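NtrC family transcriptional regulator (Clostridium acetobutylicum ATCC 824, PDB 2Q5C) probably acts as an ATP-binding, sequence-specific DNA-binding regulator of transcription; this chain is its N-terminal PrpR_N-type part, not the DNA-binding or AAA portion. Local coordinates at residues K6-S11 with F46-E51; S62-K67 with I100-S105; Y88-F93 with I145-K150. All coordinates share one frame; numbering follows the deposited sequence. Where two conformers were deposited one is given.

Contact 1. Residues K6-S11 with F46-E51; sequences KIALIS and FGLQDE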
# COMPACT_ATOMS: atom_id res chain seq x y z
N LYS A 6 8.52 19.57 5.53
CA LYS A 6 7.36 19.25 4.70
C LYS A 6 7.44 17.80 4.27
O LYS A 6 8.46 17.36 3.73
CB LYS A 6 7.34 20.12 3.46
CG LYS A 6 7.29 21.63 3.77
CD LYS A 6 7.27 22.48 2.51
CE LYS A 6 6.03 22.26 1.66
NZ LYS A 6 6.08 23.16 0.46
N ILE A 7 6.39 17.03 4.57
CA ILE A 7 6.36 15.62 4.20
C ILE A 7 5.08 15.32 3.47
O ILE A 7 3.97 15.67 3.96
CB ILE A 7 6.49 14.69 5.43
CG1 ILE A 7 7.71 15.06 6.27
CG2 ILE A 7 6.54 13.20 4.99
CD1 ILE A 7 7.85 14.20 7.52
N ALA A 8 5.21 14.68 2.32
CA ALA A 8 4.06 14.24 1.53
C ALA A 8 3.73 12.79 1.77
O ALA A 8 4.61 11.95 1.74
CB ALA A 8 4.29 14.44 0.05
N LEU A 9 2.45 12.49 1.98
CA LEU A 9 1.94 11.12 1.98
C LEU A 9 1.16 10.92 0.71
O LEU A 9 0.25 11.70 0.43
CB LEU A 9 1.04 10.87 3.21
CG LEU A 9 0.29 9.53 3.14
CD1 LEU A 9 1.26 8.38 3.32
CD2 LEU A 9 -0.73 9.49 4.27
N ILE A 10 1.51 9.89 -0.07
CA ILE A 10 0.82 9.60 -1.32
C ILE A 10 0.23 8.20 -1.15
O ILE A 10 0.97 7.23 -0.94
CB ILE A 10 1.76 9.66 -2.55
CG1 ILE A 10 2.43 11.04 -2.58
CG2 ILE A 10 0.94 9.37 -3.83
CD1 ILE A 10 3.46 11.23 -3.73
N SER A 11 -1.10 8.11 -1.16
CA SER A 11 -1.77 6.88 -0.77
C SER A 11 -3.16 6.93 -1.38
O SER A 11 -3.63 8.00 -1.73
CB SER A 11 -1.87 6.87 0.76
OG SER A 11 -2.63 5.76 1.24
N PHE A 46 7.40 13.11 -8.33
CA PHE A 46 8.44 13.79 -9.09
C PHE A 46 8.15 15.29 -9.10
O PHE A 46 9.06 16.11 -8.92
CB PHE A 46 8.50 13.22 -10.51
CG PHE A 46 9.65 13.75 -11.30
CD1 PHE A 46 10.85 13.05 -11.31
CD2 PHE A 46 9.54 14.97 -11.97
CE1 PHE A 46 11.96 13.57 -12.04
CE2 PHE A 46 10.63 15.49 -12.69
CZ PHE A 46 11.83 14.79 -12.71
N GLY A 47 6.89 15.65 -9.26
CA GLY A 47 6.48 17.07 -9.32
C GLY A 47 6.66 17.77 -7.98
O GLY A 47 6.84 18.98 -7.94
N LEU A 48 6.58 17.02 -6.89
CA LEU A 48 6.69 17.57 -5.53
C LEU A 48 8.10 17.60 -4.96
O LEU A 48 8.35 18.21 -3.91
CB LEU A 48 5.86 16.71 -4.57
CG LEU A 48 4.36 16.94 -4.57
CD1 LEU A 48 3.71 15.83 -3.77
CD2 LEU A 48 4.06 18.29 -3.94
N GLN A 49 9.04 16.93 -5.61
CA GLN A 49 10.26 16.62 -4.90
C GLN A 49 11.10 17.83 -4.55
O GLN A 49 11.83 17.79 -3.56
CB GLN A 49 11.06 15.52 -5.58
CG GLN A 49 11.69 15.91 -6.86
CD GLN A 49 12.63 14.83 -7.35
OE1 GLN A 49 13.39 14.25 -6.58
NE2 GLN A 49 12.57 14.56 -8.62
N ASP A 50 10.99 18.90 -5.33
CA ASP A 50 11.79 20.09 -5.00
C ASP A 50 11.06 20.96 -3.98
O ASP A 50 11.60 21.97 -3.52
CB ASP A 50 12.14 20.89 -6.27
CG ASP A 50 13.11 20.15 -7.18
OD1 ASP A 50 13.93 19.32 -6.70
OD2 ASP A 50 13.06 20.43 -8.40
N GLU A 51 9.85 20.55 -3.60
CA GLU A 51 9.01 21.32 -2.66
C GLU A 51 8.77 20.67 -1.30
O GLU A 51 8.12 21.27 -0.44
CB GLU A 51 7.63 21.61 -3.26
CG GLU A 51 7.65 22.29 -4.62
CD GLU A 51 6.27 22.40 -5.24
OE1 GLU A 51 5.26 21.94 -4.65
OE2 GLU A 51 6.19 22.96 -6.36
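Lys6 and Ala8 of the parallel strand 6-11 face the end of helix 38-48 and the turn after it, with CA atoms 7.8 Å apart for Lys6 and Glu51 and 8.2 Å for Ala8 and Leu48. The contact belongs to a beta-alpha-beta crossover in a Rossmann-like sheet: helix 38-48 leads from strand 30-35 to strand 54-58, and strand 6-11 lies between those two. Ala8 brings its methyl to the helix, where CB rests on CD1 of Leu48 at 4.1 Å; Ile32 of the neighbouring strand also touches Ala8. A backbone bond from Glu51 N to Leu48 O, 2.8 Å long, shapes the turn that carries the Glu51 carbonyl toward the strand. Lys6 reaches it with a folded chain: a bend about the CG-CD bond (chi3 64°) curls the end of the side chain round the oxygen. The ammonium therefore grips main chain rather than the Glu51 carboxylate, whose OE1 stays 5.3 Å from Lys6 NZ; that charge may still add some attraction. Glu51 has a sulfate ion beside its side chain, probably from the crystallisation liquor. Asp53, just beyond the turn, accepts a bond from the backbone N of Lys6. The closing hydrogen bond, Lys6 NZ to Glu51 O, is 2.9 Å long and lies in the carbonyl plane, with a C=O...N angle of 154°.

Contact 2. Residues S62-K67 with I100-S105; sequences SDYIKK and IAYKHS. With SO4 (sulfate ion), chain E.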
# COMPACT_ATOMS: atom_id res chain seq x y z
N SER A 62 5.59 2.70 -3.31
CA SER A 62 6.85 3.19 -2.76
C SER A 62 8.04 2.82 -3.66
O SER A 62 9.01 3.58 -3.74
CB SER A 62 7.02 2.74 -1.31
OG SER A 62 7.30 1.36 -1.20
N ASP A 63 7.96 1.67 -4.33
CA ASP A 63 8.99 1.25 -5.27
C ASP A 63 9.02 2.17 -6.49
O ASP A 63 10.09 2.60 -6.94
CB ASP A 63 8.71 -0.20 -5.67
CG ASP A 63 9.86 -0.84 -6.42
OD1 ASP A 63 11.03 -0.53 -6.11
OD2 ASP A 63 9.58 -1.68 -7.29
N TYR A 64 7.85 2.49 -7.03
CA TYR A 64 7.74 3.42 -8.16
C TYR A 64 8.29 4.80 -7.80
O TYR A 64 8.98 5.44 -8.59
CB TYR A 64 6.29 3.51 -8.64
CG TYR A 64 5.91 2.37 -9.57
CD1 TYR A 64 5.55 1.13 -9.08
CD2 TYR A 64 5.96 2.56 -10.94
CE1 TYR A 64 5.26 0.07 -9.96
CE2 TYR A 64 5.65 1.53 -11.83
CZ TYR A 64 5.29 0.30 -11.30
OH TYR A 64 5.02 -0.71 -12.20
N ILE A 65 7.98 5.24 -6.58
CA ILE A 65 8.47 6.55 -6.15
C ILE A 65 9.97 6.52 -5.90
O ILE A 65 10.67 7.45 -6.35
CB ILE A 65 7.69 7.01 -4.90
CG1 ILE A 65 6.26 7.33 -5.32
CG2 ILE A 65 8.33 8.26 -4.25
CD1 ILE A 65 5.29 7.64 -4.19
N LYS A 66 10.48 5.51 -5.22
CA LYS A 66 11.89 5.51 -4.88
C LYS A 66 12.76 5.55 -6.13
O LYS A 66 13.80 6.21 -6.12
CB LYS A 66 12.26 4.31 -4.03
CG LYS A 66 13.71 4.34 -3.52
CD LYS A 66 14.01 3.16 -2.60
CE LYS A 66 15.09 3.51 -1.58
NZ LYS A 66 14.54 4.39 -0.49
N LYS A 67 12.33 4.87 -7.18
CA LYS A 67 13.14 4.78 -8.41
C LYS A 67 13.09 6.05 -9.24
O LYS A 67 13.83 6.18 -10.22
CB LYS A 67 12.73 3.58 -9.27
CG LYS A 67 12.97 2.25 -8.58
CD LYS A 67 12.84 1.09 -9.54
CE LYS A 67 12.60 -0.23 -8.83
NZ LYS A 67 13.51 -0.44 -7.68
N ILE A 100 -3.04 -11.46 -3.62
CA ILE A 100 -2.15 -10.93 -4.64
C ILE A 100 -1.14 -10.02 -3.97
O ILE A 100 -1.51 -9.04 -3.29
CB ILE A 100 -2.91 -10.21 -5.78
CG1 ILE A 100 -3.85 -11.21 -6.48
CG2 ILE A 100 -1.91 -9.56 -6.77
CD1 ILE A 100 -4.65 -10.67 -7.62
N ALA A 101 0.14 -10.35 -4.11
CA ALA A 101 1.18 -9.54 -3.47
C ALA A 101 2.17 -9.02 -4.49
O ALA A 101 2.38 -9.62 -5.54
CB ALA A 101 1.91 -10.35 -2.44
N TYR A 102 2.79 -7.89 -4.17
CA TYR A 102 3.84 -7.30 -4.98
C TYR A 102 5.18 -7.96 -4.69
O TYR A 102 5.66 -7.90 -3.56
CB TYR A 102 3.97 -5.81 -4.66
CG TYR A 102 4.94 -5.04 -5.54
CD1 TYR A 102 4.73 -4.96 -6.90
CD2 TYR A 102 6.04 -4.36 -4.99
CE1 TYR A 102 5.57 -4.24 -7.73
CE2 TYR A 102 6.92 -3.63 -5.84
CZ TYR A 102 6.65 -3.59 -7.20
OH TYR A 102 7.43 -2.87 -8.11
N LYS A 103 5.75 -8.58 -5.72
CA LYS A 103 7.09 -9.22 -5.70
C LYS A 103 7.25 -10.44 -4.79
O LYS A 103 7.71 -11.49 -5.26
CB LYS A 103 8.22 -8.19 -5.52
CG LYS A 103 8.31 -7.23 -6.69
CD LYS A 103 9.51 -6.28 -6.63
CE LYS A 103 9.54 -5.40 -7.87
NZ LYS A 103 10.65 -4.38 -7.89
N HIS A 104 6.89 -10.30 -3.52
CA HIS A 104 7.14 -11.33 -2.52
C HIS A 104 5.95 -11.46 -1.55
O HIS A 104 5.26 -10.47 -1.25
CB HIS A 104 8.43 -11.01 -1.72
CG HIS A 104 9.66 -10.87 -2.58
ND1 HIS A 104 10.20 -11.92 -3.29
CD2 HIS A 104 10.46 -9.80 -2.82
CE1 HIS A 104 11.28 -11.50 -3.94
NE2 HIS A 104 11.46 -10.22 -3.67
N SER A 105 5.73 -12.67 -1.05
CA SER A 105 4.75 -12.90 0.01
C SER A 105 5.08 -12.09 1.26
O SER A 105 6.25 -11.92 1.61
CB SER A 105 4.76 -14.38 0.40
OG SER A 105 4.65 -15.20 -0.75
S SO4 E . 5.27 -0.41 -15.61
O1 SO4 E . 5.95 -0.97 -16.78
O2 SO4 E . 4.82 0.95 -15.86
O3 SO4 E . 4.12 -1.27 -15.36
O4 SO4 E . 6.20 -0.41 -14.49
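Asp63 of helix 59-66 offers one carboxylate oxygen to two donors, Tyr102, last in strand 96-102, and Lys103 just after it. Tyr102 OH donates to the anti lone pair of Asp63 OD2 (2.6 Å), an oxygen at the edge of the Tyr102 ring and in its plane; ring and carboxylate planes are 59° apart. Lys103 NZ meets the same OD2 at 3.0 Å on the syn side, 31° out of the carboxylate plane, as a salt bridge. The other oxygen, Asp63 OD1, takes Lys67 NZ at 2.9 Å from one helical turn further on. Two ammonium groups thus share one carboxylate, which should favour its negative form; Asp63 was modelled in two conformers, and these bonds belong to one of them. Behind this first shell, Lys103 is set by a classic gamma turn (phi 65°) closed by His104 N to Tyr102 O, 2.7 Å. Lys103 CG sits 3.8 Å above the centre of the Tyr102 ring, and the extended chain beyond it delivers NZ. Phe125 of the adjacent strand braces Tyr102 in an edge-to-face stack. Tyr102 OH also lies obliquely to the Tyr64 ring, 4.1 Å from Tyr64 CE1, while Tyr64 OH donates to SO4 O4 at 2.6 Å and accepts from the backbone N of Glu128. The sulfate probably came from the crystallisation liquor. Helix 59-66 packs on the sheet containing strand 54-58 and strand 96-102 lies in the other, so this polar network joins the two Rossmann-like halves of a PrpR_N-family domain, probably a signal-sensing part.

Contact 3. Residues Y88-F93 with I145-K150; sequences YNAKRF and IVVSGK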
# COMPACT_ATOMS: atom_id res chain seq x y z
N TYR A 88 -9.46 -12.25 7.01
CA TYR A 88 -10.56 -12.44 7.93
C TYR A 88 -11.83 -11.73 7.45
O TYR A 88 -12.92 -12.32 7.47
CB TYR A 88 -10.11 -11.94 9.32
CG TYR A 88 -11.20 -11.84 10.31
CD1 TYR A 88 -11.74 -12.97 10.87
CD2 TYR A 88 -11.69 -10.59 10.69
CE1 TYR A 88 -12.78 -12.89 11.80
CE2 TYR A 88 -12.72 -10.50 11.65
CZ TYR A 88 -13.24 -11.66 12.18
OH TYR A 88 -14.26 -11.61 13.09
N ASN A 89 -11.72 -10.49 6.99
CA ASN A 89 -12.87 -9.76 6.50
C ASN A 89 -13.41 -10.36 5.21
O ASN A 89 -14.63 -10.43 5.02
CB ASN A 89 -12.49 -8.32 6.23
CG ASN A 89 -12.36 -7.49 7.48
OD1 ASN A 89 -13.07 -7.71 8.46
ND2 ASN A 89 -11.49 -6.49 7.42
N ALA A 90 -12.51 -10.82 4.34
CA ALA A 90 -12.90 -11.37 3.03
C ALA A 90 -13.70 -12.66 3.14
O ALA A 90 -14.42 -13.02 2.21
CB ALA A 90 -11.67 -11.58 2.15
N LYS A 91 -13.59 -13.33 4.28
CA LYS A 91 -14.28 -14.61 4.48
C LYS A 91 -15.78 -14.43 4.43
O LYS A 91 -16.53 -15.41 4.22
CB LYS A 91 -13.90 -15.22 5.82
CG LYS A 91 -12.58 -15.90 5.82
CD LYS A 91 -12.24 -16.52 7.20
CE LYS A 91 -13.21 -17.66 7.58
NZ LYS A 91 -12.94 -18.11 8.98
N ARG A 92 -16.25 -13.21 4.60
CA ARG A 92 -17.71 -13.04 4.51
C ARG A 92 -18.22 -13.36 3.12
O ARG A 92 -19.42 -13.64 2.94
CB ARG A 92 -18.14 -11.65 4.90
CG ARG A 92 -17.78 -10.57 3.93
CD ARG A 92 -18.06 -9.26 4.62
NE ARG A 92 -17.97 -8.08 3.77
CZ ARG A 92 -16.83 -7.48 3.43
NH1 ARG A 92 -15.65 -7.97 3.84
NH2 ARG A 92 -16.87 -6.39 2.66
N PHE A 93 -17.34 -13.28 2.12
CA PHE A 93 -17.75 -13.54 0.73
C PHE A 93 -17.67 -14.99 0.35
O PHE A 93 -18.31 -15.40 -0.63
CB PHE A 93 -16.92 -12.73 -0.27
CG PHE A 93 -16.99 -11.24 -0.08
CD1 PHE A 93 -18.18 -10.56 -0.26
CD2 PHE A 93 -15.85 -10.51 0.22
CE1 PHE A 93 -18.24 -9.17 -0.11
CE2 PHE A 93 -15.89 -9.12 0.36
CZ PHE A 93 -17.08 -8.45 0.20
N ILE A 145 -12.92 -13.91 -5.21
CA ILE A 145 -12.57 -12.98 -4.12
C ILE A 145 -11.07 -12.71 -4.20
O ILE A 145 -10.28 -13.63 -4.24
CB ILE A 145 -12.88 -13.61 -2.76
CG1 ILE A 145 -14.33 -14.12 -2.66
CG2 ILE A 145 -12.61 -12.59 -1.63
CD1 ILE A 145 -14.57 -15.10 -1.56
N VAL A 146 -10.72 -11.42 -4.22
CA VAL A 146 -9.32 -11.01 -4.29
C VAL A 146 -8.96 -10.14 -3.07
O VAL A 146 -9.68 -9.18 -2.77
CB VAL A 146 -9.07 -10.18 -5.56
CG1 VAL A 146 -7.67 -9.56 -5.56
CG2 VAL A 146 -9.25 -11.04 -6.79
N VAL A 147 -7.85 -10.48 -2.41
CA VAL A 147 -7.31 -9.72 -1.25
C VAL A 147 -5.98 -9.17 -1.71
O VAL A 147 -5.09 -9.92 -2.09
CB VAL A 147 -7.11 -10.64 -0.07
CG1 VAL A 147 -6.51 -9.88 1.13
CG2 VAL A 147 -8.41 -11.26 0.34
N SER A 148 -5.86 -7.84 -1.72
CA SER A 148 -4.64 -7.22 -2.20
C SER A 148 -4.65 -5.75 -1.86
O SER A 148 -5.52 -5.26 -1.13
CB SER A 148 -4.53 -7.38 -3.74
OG SER A 148 -3.22 -7.12 -4.25
N GLY A 149 -3.69 -5.03 -2.42
CA GLY A 149 -3.73 -3.57 -2.34
C GLY A 149 -4.82 -2.95 -3.20
O GLY A 149 -5.43 -3.61 -4.06
N LYS A 150 -5.06 -1.67 -2.99
CA LYS A 150 -6.22 -0.98 -3.56
C LYS A 150 -6.27 -0.97 -5.09
O LYS A 150 -7.35 -1.11 -5.68
CB LYS A 150 -6.29 0.46 -3.02
CG LYS A 150 -7.53 1.25 -3.43
CD LYS A 150 -8.81 0.60 -2.95
CE LYS A 150 -9.93 1.64 -2.73
NZ LYS A 150 -10.27 2.44 -3.96
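Ile145, at the start of strand 145-148, fits its branched side chain against Ala90 on helix 80-90 and Phe93 three residues on. From CB the two branches part. With chi1 at -54°, CG2 stands anti to the backbone N and meets Ala90 CB at 4.0 Å, while CG1 runs beside that N and comes within 3.8 Å of Phe93 CB. At the tip, CD1 presses on Phe93 CB and on the carbonyl carbon Phe93 C, each 3.6 Å away. It is thus the base of Phe93 that packs on the strand, for its ring leads off toward Arg92 and stacks with Tyr162. Two residues on from Ile145, Val147 continues the same face: its CG2 lies 3.7 Å from Ala90 CB, so the Ala90 methyl rests on both CG2 atoms. Arg92 CG rests over the centre of one face of the Phe93 ring, and the guanidinium folds back so that NH1 binds Asn89 O at 2.9 Å, from above the carbonyl plane; Arg92 N reaches the same oxygen from the opposite face. Arg92 NH1 also forms a salt bridge with Glu164, tying the turn to strand 162-165. Strand 145-148 lies between strands 96-102 and 162-165 in the second parallel sheet. Helix 80-90 and the following turn cover the face lined by Ile145 and Val147, whereas Val146 points away from them, and its side chain touches Val152 and Ala156 of helix 150-158.

Contacts 1 and 3 sit on opposite sides of the chain's centre, about 30 Å apart between their centres, one on each parallel sheet. Contact 2 bridges the two, its centre about 18 Å from that of contact 1 and about 20 Å from that of contact 3. Toward contact 1 the link is apolar: Ile10 CD1 packs on Ile65 CD1 at 4.1 Å. Toward contact 3 it is sheet pairing, since strands 96-102 and 145-148 are neighbours; Ile100 N lies 3.0 Å from Val147 O, and Ile100 O probably bonds Ser148 OG. Sulfate ions, probably from the crystallisation liquor, lie by Glu51 in contact 1 and Tyr64 in contact 2.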